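Local structure of D-glyceraldehyde dehydrogenase (NADP(+)) (Thermoplasma acidophilum, 5IZD) at residues W148-P151 and A152-A156. The protein oxidises D-glyceraldehyde to (R)-glycerate with NADP(+) in the non-phosphorylated Entner-Doudoroff pathway. Residues are numbered along the deposited sequence; the frame is centred on the assembly and turned at random.
With NAP (NADP nicotinamide-adenine-dinucleotide phosphate), chain I.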
loop_
_atom_site.group_PDB
_atom_site.type_symbol
_atom_site.label_atom_id
_atom_site.label_comp_id
_atom_site.label_asym_id
_atom_site.label_seq_id
_atom_site.Cartn_x
_atom_site.Cartn_y
_atom_site.Cartn_z
ATOM N N TRP A 148 29.465 13.387 -11.484
ATOM C CA TRP A 148 29.821 13.794 -12.851
ATOM C C TRP A 148 29.435 12.737 -13.883
ATOM O O TRP A 148 29.378 13.060 -15.102
ATOM C CB TRP A 148 31.344 14.097 -12.986
ATOM C CG TRP A 148 32.226 13.036 -12.365
ATOM C CD1 TRP A 148 32.755 13.056 -11.118
ATOM C CD2 TRP A 148 32.591 11.780 -12.939
ATOM N NE1 TRP A 148 33.471 11.913 -10.889
ATOM C CE2 TRP A 148 33.365 11.103 -11.996
ATOM C CE3 TRP A 148 32.370 11.189 -14.169
ATOM C CZ2 TRP A 148 33.913 9.810 -12.243
ATOM C CZ3 TRP A 148 32.879 9.901 -14.410
ATOM C CH2 TRP A 148 33.670 9.242 -13.461
ATOM N N ASN A 149 29.219 11.496 -13.453
ATOM C CA ASN A 149 29.130 10.414 -14.405
ATOM C C ASN A 149 27.837 10.408 -15.229
ATOM O O ASN A 149 27.886 10.115 -16.428
ATOM C CB ASN A 149 29.450 9.093 -13.738
ATOM C CG ASN A 149 28.361 8.634 -12.734
ATOM O OD1 ASN A 149 27.661 9.447 -12.110
ATOM N ND2 ASN A 149 28.196 7.321 -12.620
ATOM N N PHE A 150 26.691 10.750 -14.597
ATOM C CA PHE A 150 25.411 10.966 -15.281
ATOM C C PHE A 150 24.957 12.342 -14.844
ATOM O O PHE A 150 23.991 12.501 -14.046
ATOM C CB PHE A 150 24.397 9.859 -14.977
ATOM C CG PHE A 150 24.832 8.532 -15.530
ATOM C CD1 PHE A 150 24.648 8.246 -16.890
ATOM C CD2 PHE A 150 25.569 7.667 -14.763
ATOM C CE1 PHE A 150 25.155 7.070 -17.458
ATOM C CE2 PHE A 150 26.097 6.507 -15.323
ATOM C CZ PHE A 150 25.888 6.204 -16.669
ATOM N N PRO A 151 25.639 13.362 -15.380
ATOM C CA PRO A 151 25.494 14.693 -14.852
ATOM C C PRO A 151 24.145 15.373 -15.155
ATOM O O PRO A 151 23.912 16.489 -14.651
ATOM C CB PRO A 151 26.651 15.465 -15.551
ATOM C CG PRO A 151 26.740 14.806 -16.906
ATOM C CD PRO A 151 26.443 13.340 -16.623
ATOM N N ALA A 152 23.334 14.827 -16.062
ATOM C CA ALA A 152 22.007 15.375 -16.348
ATOM C C ALA A 152 20.958 14.434 -15.715
ATOM O O ALA A 152 20.035 14.896 -15.038
ATOM C CB ALA A 152 21.784 15.494 -17.835
ATOM N N GLY A 153 21.121 13.129 -15.934
ATOM C CA GLY A 153 20.253 12.056 -15.287
ATOM C C GLY A 153 20.120 12.205 -13.782
ATOM O O GLY A 153 19.028 12.069 -13.210
ATOM N N MET A 154 21.240 12.498 -13.128
ATOM C CA MET A 154 21.247 12.542 -11.652
ATOM C C MET A 154 20.577 13.800 -11.116
ATOM O O MET A 154 20.029 13.812 -10.011
ATOM C CB MET A 154 22.665 12.401 -11.105
ATOM C CG MET A 154 23.297 11.057 -11.380
ATOM S SD MET A 154 22.586 9.827 -10.236
ATOM C CE MET A 154 23.700 8.485 -10.753
ATOM N N VAL A 155 20.636 14.875 -11.909
ATOM C CA VAL A 155 19.946 16.082 -11.541
ATOM C C VAL A 155 18.449 15.879 -11.629
ATOM O O VAL A 155 17.756 16.170 -10.688
ATOM C CB VAL A 155 20.418 17.267 -12.401
ATOM C CG1 VAL A 155 19.519 18.465 -12.241
ATOM C CG2 VAL A 155 21.883 17.543 -12.078
ATOM N N ALA A 156 17.967 15.427 -12.775
ATOM C CA ALA A 156 16.558 15.043 -12.913
ATOM C C ALA A 156 16.085 14.064 -11.790
ATOM O O ALA A 156 15.025 14.238 -11.246
ATOM C CB ALA A 156 16.295 14.403 -14.277
HETATM P PA NAP I . 32.383 12.479 -5.187
HETATM O O1A NAP I . 33.586 13.123 -4.572
HETATM O O2A NAP I . 31.634 11.444 -4.374
HETATM O O5B NAP I . 31.360 13.663 -5.659
HETATM C C5B NAP I . 29.919 13.585 -5.594
HETATM C C4B NAP I . 29.323 14.946 -5.186
HETATM O O4B NAP I . 29.645 15.231 -3.812
HETATM C C3B NAP I . 29.914 16.124 -5.988
HETATM O O3B NAP I . 28.900 17.152 -6.146
HETATM C C2B NAP I . 31.025 16.609 -5.098
HETATM O O2B NAP I . 31.481 17.923 -5.404
HETATM C C1B NAP I . 30.378 16.491 -3.744
HETATM N N9A NAP I . 31.298 16.489 -2.597
HETATM C C8A NAP I . 32.627 16.194 -2.569
HETATM N N7A NAP I . 33.136 16.315 -1.362
HETATM C C5A NAP I . 32.045 16.680 -0.566
HETATM C C6A NAP I . 31.922 16.947 0.798
HETATM N N6A NAP I . 32.949 16.866 1.654
HETATM N N1A NAP I . 30.707 17.286 1.277
HETATM C C2A NAP I . 29.675 17.392 0.421
HETATM N N3A NAP I . 29.709 17.171 -0.900
HETATM C C4A NAP I . 30.939 16.802 -1.322
HETATM O O3 NAP I . 32.847 11.823 -6.556
HETATM P PN NAP I . 34.293 11.786 -7.263
HETATM O O1N NAP I . 34.719 13.190 -7.652
HETATM O O2N NAP I . 34.251 10.842 -8.440
HETATM O O5D NAP I . 35.246 11.237 -6.172
HETATM P P2B NAP I . 32.944 18.100 -6.165
HETATM O O1X NAP I . 33.179 19.615 -6.271
HETATM O O2X NAP I . 32.839 17.523 -7.496
HETATM O O3X NAP I . 34.019 17.474 -5.342
#
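Phe150 O accepts a hydrogen bond from Met154 N at 2.9 Å with an N-H...O angle of 155°, closing an alpha-turn that leads the coenzyme-binding loop after strand 130-145 into the start of helix 153-164 of this aldehyde dehydrogenase fold. The Met154 side chain runs back over that turn. Met154 CB lies 3.2 Å from Phe150 O. Met154 CG comes within 3.1 Å of Phe150 O and touches Phe150 CB. A bend at chi2 (-76°) then carries SD round, and Met154 CE ends oblique to the Phe150 ring and 4.3 Å from Asn149 OD1. That oxygen also takes a weak bond from Phe150 N, while Asn149 ND2 is held by Gln279 O and the oxidised cysteine at position 281; Asn149 probably stabilises the transition state, as in related enzymes. At the other end of the loop, Trp148 NE1 donates to NADP O2N at 2.8 Å with an N-H...O angle of 154°, the phosphate oxygen lying at the indole edge. A phenylalanine in place of Trp148 would probably leave O2N without this donor and the pyrophosphate less firmly fixed. The indole also covers its neighbour: Asn149 CB sits 3.4 Å above the Trp148 ring plane, offset toward the rim.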